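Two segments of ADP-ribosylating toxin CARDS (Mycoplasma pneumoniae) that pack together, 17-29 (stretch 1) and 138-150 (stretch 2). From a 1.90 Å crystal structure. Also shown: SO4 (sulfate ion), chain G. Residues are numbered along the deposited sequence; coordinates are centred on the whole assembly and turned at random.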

# COMPACT_ATOMS: atom_id res chain seq x y z
N SER A 17 14.86 -6.34 23.45
CA SER A 17 15.98 -7.07 22.87
C SER A 17 15.65 -8.52 22.53
O SER A 17 14.71 -9.10 23.06
CB SER A 17 17.16 -7.06 23.85
OG SER A 17 16.83 -7.81 25.00
N PRO A 18 16.43 -9.12 21.62
CA PRO A 18 16.15 -10.51 21.26
C PRO A 18 16.22 -11.45 22.46
O PRO A 18 15.51 -12.46 22.50
CB PRO A 18 17.23 -10.82 20.23
CG PRO A 18 17.50 -9.50 19.58
CD PRO A 18 17.41 -8.50 20.71
N GLU A 19 17.06 -11.12 23.44
CA GLU A 19 17.15 -11.99 24.60
C GLU A 19 15.76 -12.17 25.20
O GLU A 19 15.37 -13.29 25.56
CB GLU A 19 18.11 -11.42 25.65
CG GLU A 19 18.24 -12.31 26.89
CD GLU A 19 18.95 -11.62 28.04
OE1 GLU A 19 19.55 -10.55 27.81
OE2 GLU A 19 18.89 -12.14 29.17
N GLU A 20 14.99 -11.09 25.30
CA GLU A 20 13.64 -11.19 25.85
C GLU A 20 12.63 -11.80 24.87
O GLU A 20 11.89 -12.72 25.21
CB GLU A 20 13.14 -9.81 26.28
CG GLU A 20 11.80 -9.86 26.99
CD GLU A 20 11.26 -8.48 27.32
OE1 GLU A 20 12.04 -7.49 27.30
OE2 GLU A 20 10.05 -8.38 27.61
N ILE A 21 12.59 -11.26 23.65
CA ILE A 21 11.60 -11.68 22.65
C ILE A 21 11.79 -13.13 22.21
O ILE A 21 10.81 -13.87 22.07
CB ILE A 21 11.65 -10.76 21.41
CG1 ILE A 21 11.41 -9.29 21.80
CG2 ILE A 21 10.66 -11.25 20.33
CD1 ILE A 21 10.11 -9.06 22.58
N PHE A 22 13.04 -13.54 21.98
CA PHE A 22 13.34 -14.90 21.54
C PHE A 22 12.86 -15.91 22.57
O PHE A 22 12.57 -17.05 22.24
CB PHE A 22 14.84 -15.11 21.26
CG PHE A 22 15.31 -14.54 19.94
CD1 PHE A 22 14.46 -13.83 19.11
CD2 PHE A 22 16.63 -14.72 19.53
CE1 PHE A 22 14.91 -13.31 17.88
CE2 PHE A 22 17.10 -14.21 18.33
CZ PHE A 22 16.24 -13.50 17.49
N GLU A 23 12.77 -15.48 23.83
CA GLU A 23 12.37 -16.36 24.91
C GLU A 23 10.87 -16.30 25.22
O GLU A 23 10.25 -17.31 25.54
CB GLU A 23 13.16 -16.05 26.18
CG GLU A 23 12.54 -16.67 27.42
CD GLU A 23 13.55 -16.97 28.50
OE1 GLU A 23 14.46 -16.14 28.71
OE2 GLU A 23 13.42 -18.04 29.14
N HIS A 24 10.28 -15.11 25.12
CA HIS A 24 8.91 -14.89 25.56
C HIS A 24 7.89 -14.54 24.49
O HIS A 24 6.70 -14.49 24.79
CB HIS A 24 8.87 -13.80 26.63
CG HIS A 24 9.69 -14.11 27.84
ND1 HIS A 24 9.30 -15.05 28.77
CD2 HIS A 24 10.87 -13.62 28.26
CE1 HIS A 24 10.21 -15.13 29.72
NE2 HIS A 24 11.18 -14.27 29.44
N GLY A 25 8.33 -14.28 23.26
CA GLY A 25 7.41 -13.80 22.23
C GLY A 25 6.93 -12.38 22.52
O GLY A 25 7.63 -11.61 23.17
N PHE A 26 5.75 -12.03 22.02
CA PHE A 26 5.19 -10.70 22.25
C PHE A 26 3.89 -10.80 23.04
O PHE A 26 3.04 -11.64 22.75
CB PHE A 26 4.91 -9.99 20.92
CG PHE A 26 6.14 -9.71 20.11
CD1 PHE A 26 6.88 -8.55 20.34
CD2 PHE A 26 6.55 -10.59 19.12
CE1 PHE A 26 8.02 -8.29 19.60
CE2 PHE A 26 7.69 -10.33 18.37
CZ PHE A 26 8.42 -9.18 18.61
N SER A 27 3.72 -9.93 24.02
CA SER A 27 2.50 -9.94 24.84
C SER A 27 1.57 -8.82 24.42
O SER A 27 2.02 -7.85 23.81
CB SER A 27 2.87 -9.76 26.32
OG SER A 27 3.56 -10.91 26.80
N THR A 28 0.29 -8.95 24.73
CA THR A 28 -0.68 -7.92 24.34
C THR A 28 -0.67 -6.75 25.32
O THR A 28 -0.21 -6.88 26.45
CB THR A 28 -2.11 -8.50 24.32
OG1 THR A 28 -2.52 -8.79 25.67
CG2 THR A 28 -2.18 -9.79 23.48
N LEU A 29 -1.20 -5.61 24.88
CA LEU A 29 -1.42 -4.47 25.76
C LEU A 29 -2.50 -4.77 26.81
O LEU A 29 -2.36 -4.42 27.98
CB LEU A 29 -1.85 -3.25 24.94
CG LEU A 29 -0.80 -2.69 23.97
CD1 LEU A 29 -1.45 -1.80 22.91
CD2 LEU A 29 0.28 -1.93 24.74
N ASP A 138 -4.51 -12.06 16.93
CA ASP A 138 -5.62 -12.10 17.85
C ASP A 138 -5.01 -12.70 19.10
O ASP A 138 -5.08 -13.92 19.33
CB ASP A 138 -6.73 -12.98 17.27
CG ASP A 138 -8.05 -12.87 18.01
OD1 ASP A 138 -8.10 -12.17 19.06
OD2 ASP A 138 -9.03 -13.48 17.55
N GLY A 139 -4.33 -11.86 19.86
CA GLY A 139 -3.65 -12.28 21.08
C GLY A 139 -2.13 -12.41 20.99
O GLY A 139 -1.51 -12.01 20.00
N PRO A 140 -1.53 -12.98 22.03
CA PRO A 140 -0.07 -13.08 22.18
C PRO A 140 0.61 -13.85 21.05
O PRO A 140 0.02 -14.76 20.45
CB PRO A 140 0.10 -13.89 23.49
CG PRO A 140 -1.18 -13.70 24.22
CD PRO A 140 -2.24 -13.61 23.16
N ILE A 141 1.86 -13.50 20.79
CA ILE A 141 2.66 -14.21 19.80
C ILE A 141 3.70 -15.02 20.54
O ILE A 141 4.47 -14.46 21.32
CB ILE A 141 3.38 -13.23 18.84
CG1 ILE A 141 2.35 -12.41 18.06
CG2 ILE A 141 4.28 -14.01 17.86
CD1 ILE A 141 2.98 -11.36 17.14
N ALA A 142 3.71 -16.34 20.32
CA ALA A 142 4.64 -17.23 21.00
C ALA A 142 6.08 -17.04 20.53
O ALA A 142 6.32 -16.69 19.37
CB ALA A 142 4.23 -18.66 20.77
N ALA A 143 7.04 -17.31 21.41
CA ALA A 143 8.46 -17.22 21.04
C ALA A 143 8.77 -18.10 19.82
O ALA A 143 9.60 -17.74 18.98
CB ALA A 143 9.34 -17.62 22.22
N ALA A 144 8.10 -19.25 19.74
CA ALA A 144 8.33 -20.19 18.65
C ALA A 144 8.03 -19.65 17.24
O ALA A 144 8.53 -20.20 16.26
CB ALA A 144 7.56 -21.50 18.89
N ASN A 145 7.23 -18.58 17.14
CA ASN A 145 6.96 -17.94 15.84
C ASN A 145 8.10 -17.02 15.38
O ASN A 145 8.18 -16.67 14.21
CB ASN A 145 5.67 -17.09 15.89
CG ASN A 145 4.40 -17.93 15.93
OD1 ASN A 145 4.20 -18.65 17.03
ND2 ASN A 145 3.60 -17.92 14.98
N VAL A 146 8.96 -16.60 16.30
CA VAL A 146 9.93 -15.54 15.99
C VAL A 146 11.21 -16.16 15.45
O VAL A 146 11.93 -16.87 16.17
CB VAL A 146 10.23 -14.65 17.22
CG1 VAL A 146 11.17 -13.50 16.84
CG2 VAL A 146 8.93 -14.09 17.81
N ARG A 147 11.49 -15.94 14.17
CA ARG A 147 12.62 -16.62 13.55
C ARG A 147 13.93 -15.87 13.70
O ARG A 147 14.96 -16.48 14.00
CB ARG A 147 12.37 -16.92 12.07
CG ARG A 147 13.53 -17.70 11.41
CD ARG A 147 13.16 -18.31 10.06
NE ARG A 147 13.25 -17.32 8.97
CZ ARG A 147 13.25 -17.64 7.69
NH1 ARG A 147 13.15 -18.92 7.32
NH2 ARG A 147 13.34 -16.70 6.77
N SER A 148 13.89 -14.55 13.49
CA SER A 148 15.13 -13.77 13.37
C SER A 148 14.96 -12.36 13.92
O SER A 148 13.84 -11.88 14.10
CB SER A 148 15.55 -13.65 11.90
OG SER A 148 15.54 -14.91 11.25
N ALA A 149 16.09 -11.69 14.16
CA ALA A 149 16.08 -10.28 14.52
C ALA A 149 17.29 -9.58 13.90
O ALA A 149 18.33 -10.22 13.69
CB ALA A 149 16.10 -10.11 16.01
N TRP A 150 17.14 -8.28 13.60
CA TRP A 150 18.25 -7.42 13.17
C TRP A 150 18.24 -6.16 14.00
O TRP A 150 17.17 -5.62 14.29
CB TRP A 150 18.10 -6.97 11.71
CG TRP A 150 18.12 -8.03 10.70
CD1 TRP A 150 19.18 -8.40 9.92
CD2 TRP A 150 17.03 -8.88 10.33
NE1 TRP A 150 18.81 -9.42 9.08
CE2 TRP A 150 17.50 -9.73 9.31
CE3 TRP A 150 15.70 -8.98 10.75
CZ2 TRP A 150 16.68 -10.69 8.71
CZ3 TRP A 150 14.90 -9.94 10.16
CH2 TRP A 150 15.39 -10.78 9.15
S SO4 G . 12.06 -18.77 3.64
O1 SO4 G . 12.31 -19.79 4.66
O2 SO4 G . 12.56 -19.21 2.32
O3 SO4 G . 10.62 -18.56 3.54
O4 SO4 G . 12.75 -17.52 4.02
O HOH W 1 4.04 -14.30 24.38

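The helix 18-24 and the strand 146-150 run nearly antiparallel, at 168°, with their axes 9.0 Å apart at closest approach, a gap that side chains must fill. Phe 22 has the largest area covered by the other stretch, 83 Å². Its CA-to-CB bond points away from the other stretch, but the long, flat side chain returns, so that CZ lies 3.7 Å from Ala 149 CB and CE1 lies 3.9 Å from Val 146 CG1. The small methyl of Ala 149 leaves room for the ring tip, and Pro 18 meets that same methyl, CG to CB, at 3.9 Å. Val 146, whose CA-to-CB bond points toward the helix, is the strand's chief bump: besides Phe 22, its CG2 reaches Phe 26 CE2 at 4.0 Å and Ile 21 CG2 at 4.2 Å.

At the helix end the fit tightens. The methyl of Ala 143 nestles against backbone, its CB 3.3 Å from Phe 22 O and 3.5 Å from Glu 23 O, so a compact side chain suits the place. Gly 25, with positive phi, ends the helix where the backbones of the two stretches come nearest, CA to CA, its CA 3.8 Å from Ala 143 CA. A CB here would lie 1.9 Å from Ile 141 O; without one, Gly 25 CA approaches that oxygen to 3.1 Å in a CA-H...O contact.

Phe 26 and Ile 141 then form a single antiparallel bridge, with Phe 26 N donating to Ile 141 O at 2.8 Å and Ile 141 N to Phe 26 O at 2.9 Å. Beside it, Ile 141 CB sits at the edge of the Phe 26 ring, 4.1 Å from CD2. Water 1 lies within hydrogen-bonding reach of His 24 O (2.7 Å) and Ile 141 O (3.1 Å). Beyond the bridge, Thr 28 turns its methyl inward, CG2 lying 3.6 Å from Gly 139 C and 3.8 Å from Pro 140 CD.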